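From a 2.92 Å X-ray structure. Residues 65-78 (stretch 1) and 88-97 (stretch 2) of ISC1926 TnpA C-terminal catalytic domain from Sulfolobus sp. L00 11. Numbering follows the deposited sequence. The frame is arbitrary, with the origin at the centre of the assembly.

Stretch 1, residues 65-78: SVDVVLITYKDRLT
Stretch 2 (88-97) LFSTMGVKIE

The contact is built on two parallel β-strands, one around Val68 to Leu70 and the other Lys95 to Glu97, whose axes approach to 4.7 Å with 24° between their N-to-C directions. Three parallel bridges fix the register: Val68 pairs with Lys95 and Val69 with Ile96, each at a CA–CA distance of 4.8 Å, and Leu70 pairs with Glu97, CA to CA 5.1 Å. Backbone angles are extended throughout, with phi/psi of -148/148 at Val68, -115/126 at Val69 and -107/129 at Leu70, against -99/146 at Lys95, -102/118 at Ile96 and -100/110 at Glu97. Together the two stretches bury 518 Å², summed over both sides.

The backbone hydrogen bonds follow the parallel pattern, in which one residue bonds to the two residues flanking its partner. Val69 N donates to Lys95 O at 2.9 Å (N-H...O angle 161°), and Val69 O accepts from Glu97 N at 2.8 Å (164°), so Val69 straddles Ile96. The ladder loosens at its ends: Lys95 N to Asp67 O is a weak bond at 3.5 Å, as is Ile71 N to Glu97 O at 3.3 Å, although their angles of 163° and 173° remain nearly straight. Length, rather than direction, therefore separates the outer bonds from the inner pair.

CA-H...O contacts supplement this ladder. Val94 CA lies 3.5 Å from Asp67 O with an angle of 158° at the hydrogen; Val68 CA lies 3.4 Å from Lys95 O (138°), and Ile96 CA 3.5 Å from Val69 O (139°). Each of these carbonyl oxygens thus receives both an N-H and a CA-H from the other stretch.

Apolar packing is concentrated on the sheet face carrying Val69 and Ile96. Val69 (chi1 t) places CG2 3.6 Å from CG1 of Val94 (chi1 t) and 3.8 Å from CE2 of Phe89 (chi1 m, chi2 10°), meeting the aromatic ring obliquely. Ile96 (m, t) is approached by three side chains: its CG1 is 4.4 Å from CB of Val69, its CG2 3.8 Å from CD1 of Ile71 (p, t), and its CD1 3.8 Å from CD2 of Leu77 (t, p). Leu77 lies in a weakly bonded helical segment, where Leu77 N bonds to Lys74 O at 2.9 Å. The opposite face, carrying Val68, Leu70, Lys95 and Glu97, has Val68 CG2 (chi1 p) 4.0 Å from Glu97 CB; Glu97 is modelled only to CB, so its carboxylate cannot be placed. Lys95 (all chi angles t) extends its end away from stretch 1.

A Schellman motif delivers the second strand from the helix before it. Gly93 leaves helical geometry with phi/psi of 68/31, a positive phi that favours glycine, while Val94 N bonds to Phe89 O at 3.1 Å and Gly93 N to Ser90 O at 2.9 Å. The chain then becomes extended at Val94 (-108/130), whose CG2 reaches 3.3 Å from Val66 O, just ahead of the first bridge.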

# COMPACT_ATOMS: atom_id res chain seq x y z
N SER A 65 2.38 -20.39 13.31
CA SER A 65 3.64 -20.99 13.77
C SER A 65 4.43 -19.99 14.63
O SER A 65 4.88 -20.33 15.74
CB SER A 65 4.46 -21.44 12.56
OG SER A 65 5.74 -21.92 12.92
N VAL A 66 4.57 -18.76 14.11
CA VAL A 66 5.27 -17.63 14.72
C VAL A 66 4.33 -16.73 15.57
O VAL A 66 3.12 -16.69 15.33
CB VAL A 66 6.03 -16.85 13.62
CG1 VAL A 66 5.10 -16.02 12.75
CG2 VAL A 66 7.12 -16.00 14.22
N ASP A 67 4.90 -16.02 16.57
CA ASP A 67 4.18 -15.14 17.49
C ASP A 67 4.51 -13.63 17.29
O ASP A 67 3.68 -12.79 17.66
CB ASP A 67 4.41 -15.59 18.95
N VAL A 68 5.69 -13.30 16.71
CA VAL A 68 6.15 -11.92 16.46
C VAL A 68 7.03 -11.82 15.18
O VAL A 68 7.71 -12.78 14.84
CB VAL A 68 6.84 -11.31 17.73
CG1 VAL A 68 8.03 -12.14 18.17
CG2 VAL A 68 7.23 -9.84 17.55
N VAL A 69 6.97 -10.67 14.46
CA VAL A 69 7.75 -10.36 13.24
C VAL A 69 8.68 -9.22 13.58
O VAL A 69 8.23 -8.17 14.03
CB VAL A 69 6.88 -10.00 12.00
CG1 VAL A 69 7.75 -9.67 10.80
CG2 VAL A 69 5.90 -11.11 11.66
N LEU A 70 9.97 -9.40 13.35
CA LEU A 70 10.94 -8.35 13.61
C LEU A 70 11.46 -7.71 12.31
O LEU A 70 11.91 -8.44 11.42
CB LEU A 70 12.12 -8.91 14.42
CG LEU A 70 11.90 -9.13 15.89
CD2 LEU A 70 12.89 -10.14 16.41
N ILE A 71 11.42 -6.37 12.24
CA ILE A 71 11.93 -5.56 11.13
C ILE A 71 12.70 -4.36 11.73
O ILE A 71 12.39 -3.97 12.87
CB ILE A 71 10.82 -5.09 10.12
CG1 ILE A 71 9.68 -4.31 10.83
CG2 ILE A 71 10.29 -6.26 9.28
CD1 ILE A 71 8.68 -3.69 9.98
N THR A 72 13.70 -3.80 10.99
CA THR A 72 14.45 -2.64 11.52
C THR A 72 13.62 -1.38 11.46
O THR A 72 13.50 -0.70 12.48
CB THR A 72 15.83 -2.46 10.88
OG1 THR A 72 15.68 -2.36 9.47
CG2 THR A 72 16.81 -3.57 11.28
N TYR A 73 13.00 -1.10 10.28
CA TYR A 73 12.13 0.05 10.01
C TYR A 73 10.89 -0.47 9.29
O TYR A 73 10.97 -1.50 8.61
CB TYR A 73 12.85 1.07 9.10
CG TYR A 73 14.19 1.58 9.60
CD1 TYR A 73 15.37 0.90 9.29
CD2 TYR A 73 14.29 2.75 10.34
CE1 TYR A 73 16.61 1.34 9.77
CE2 TYR A 73 15.52 3.22 10.80
CZ TYR A 73 16.68 2.51 10.52
OH TYR A 73 17.90 2.97 10.98
N LYS A 74 9.75 0.24 9.43
CA LYS A 74 8.47 -0.12 8.78
C LYS A 74 8.69 -0.30 7.27
O LYS A 74 8.25 -1.27 6.66
CB LYS A 74 7.44 0.98 9.03
CG LYS A 74 6.94 1.10 10.46
CD LYS A 74 5.55 1.75 10.47
CE LYS A 74 4.98 1.93 11.85
NZ LYS A 74 3.58 1.41 11.92
N ASP A 75 9.45 0.66 6.69
CA ASP A 75 9.94 0.81 5.32
C ASP A 75 10.34 -0.56 4.67
O ASP A 75 9.98 -0.82 3.52
CB ASP A 75 11.16 1.77 5.35
CG ASP A 75 11.61 2.31 4.01
OD1 ASP A 75 10.86 2.13 3.01
OD2 ASP A 75 12.69 2.94 3.96
N ARG A 76 11.08 -1.40 5.46
CA ARG A 76 11.55 -2.73 5.08
C ARG A 76 10.41 -3.68 4.73
O ARG A 76 10.53 -4.42 3.75
CB ARG A 76 12.40 -3.37 6.20
CG ARG A 76 13.62 -2.58 6.71
CD ARG A 76 14.65 -2.27 5.64
NE ARG A 76 14.34 -0.99 5.03
CZ ARG A 76 14.82 -0.57 3.87
NH1 ARG A 76 14.46 0.61 3.38
NH2 ARG A 76 15.68 -1.32 3.18
N LEU A 77 9.33 -3.70 5.53
CA LEU A 77 8.21 -4.61 5.28
C LEU A 77 7.49 -4.27 3.99
O LEU A 77 7.21 -5.18 3.21
CB LEU A 77 7.24 -4.62 6.47
CG LEU A 77 6.16 -5.70 6.47
CD1 LEU A 77 6.77 -7.09 6.32
CD2 LEU A 77 5.31 -5.62 7.72
N THR A 78 7.21 -2.98 3.75
CA THR A 78 6.48 -2.49 2.58
C THR A 78 6.55 -0.97 2.47
O THR A 78 6.52 -0.29 3.50
CB THR A 78 5.01 -2.98 2.56
OG1 THR A 78 4.38 -2.53 1.36
CG2 THR A 78 4.20 -2.57 3.79
N LEU A 88 -3.56 -7.91 8.84
CA LEU A 88 -3.54 -9.32 8.43
C LEU A 88 -2.87 -10.15 9.52
O LEU A 88 -3.41 -11.18 9.91
CB LEU A 88 -2.84 -9.47 7.06
CG LEU A 88 -2.33 -10.87 6.66
CD1 LEU A 88 -3.47 -11.81 6.33
CD2 LEU A 88 -1.35 -10.78 5.50
N PHE A 89 -1.72 -9.66 10.02
CA PHE A 89 -0.91 -10.29 11.06
C PHE A 89 -1.63 -10.33 12.39
O PHE A 89 -1.77 -11.41 12.96
CB PHE A 89 0.45 -9.61 11.19
CG PHE A 89 1.40 -9.87 10.04
CD1 PHE A 89 0.97 -10.50 8.87
CD2 PHE A 89 2.73 -9.48 10.12
CE1 PHE A 89 1.84 -10.73 7.81
CE2 PHE A 89 3.60 -9.70 9.05
CZ PHE A 89 3.16 -10.34 7.91
N SER A 90 -2.17 -9.19 12.85
CA SER A 90 -2.91 -9.10 14.10
C SER A 90 -4.07 -10.08 14.20
O SER A 90 -4.32 -10.57 15.29
CB SER A 90 -3.41 -7.69 14.32
OG SER A 90 -4.32 -7.38 13.27
N THR A 91 -4.77 -10.39 13.09
CA THR A 91 -5.89 -11.35 13.11
C THR A 91 -5.37 -12.76 13.38
O THR A 91 -6.13 -13.58 13.92
CB THR A 91 -6.79 -11.27 11.87
OG1 THR A 91 -6.08 -11.69 10.71
CG2 THR A 91 -7.43 -9.93 11.70
N MET A 92 -4.07 -13.00 13.08
CA MET A 92 -3.38 -14.27 13.36
C MET A 92 -2.68 -14.19 14.74
O MET A 92 -1.98 -15.13 15.13
CB MET A 92 -2.36 -14.61 12.26
CG MET A 92 -2.92 -14.57 10.85
SD MET A 92 -4.26 -15.74 10.51
N GLY A 93 -2.88 -13.08 15.46
CA GLY A 93 -2.30 -12.83 16.78
C GLY A 93 -0.80 -12.64 16.75
O GLY A 93 -0.10 -12.99 17.70
N VAL A 94 -0.29 -12.09 15.64
CA VAL A 94 1.13 -11.84 15.41
C VAL A 94 1.35 -10.34 15.48
O VAL A 94 0.60 -9.58 14.86
CB VAL A 94 1.59 -12.47 14.06
CG1 VAL A 94 2.98 -12.00 13.66
CG2 VAL A 94 1.55 -13.99 14.12
N LYS A 95 2.34 -9.92 16.27
CA LYS A 95 2.72 -8.52 16.46
C LYS A 95 3.91 -8.21 15.57
O LYS A 95 4.74 -9.08 15.36
CB LYS A 95 3.08 -8.25 17.94
CG LYS A 95 4.03 -7.06 18.18
CD LYS A 95 4.37 -6.85 19.63
CE LYS A 95 4.93 -5.48 19.91
NZ LYS A 95 5.31 -5.31 21.34
N ILE A 96 3.99 -6.97 15.05
CA ILE A 96 5.16 -6.51 14.29
C ILE A 96 5.97 -5.62 15.25
O ILE A 96 5.46 -4.60 15.74
CB ILE A 96 4.82 -5.77 12.97
CG1 ILE A 96 3.97 -6.65 12.04
CG2 ILE A 96 6.12 -5.31 12.27
CD1 ILE A 96 3.27 -5.91 10.94
N GLU A 97 7.22 -6.01 15.55
CA GLU A 97 8.08 -5.24 16.42
C GLU A 97 9.06 -4.42 15.54
O GLU A 97 9.92 -5.01 14.86
CB GLU A 97 8.81 -6.17 17.40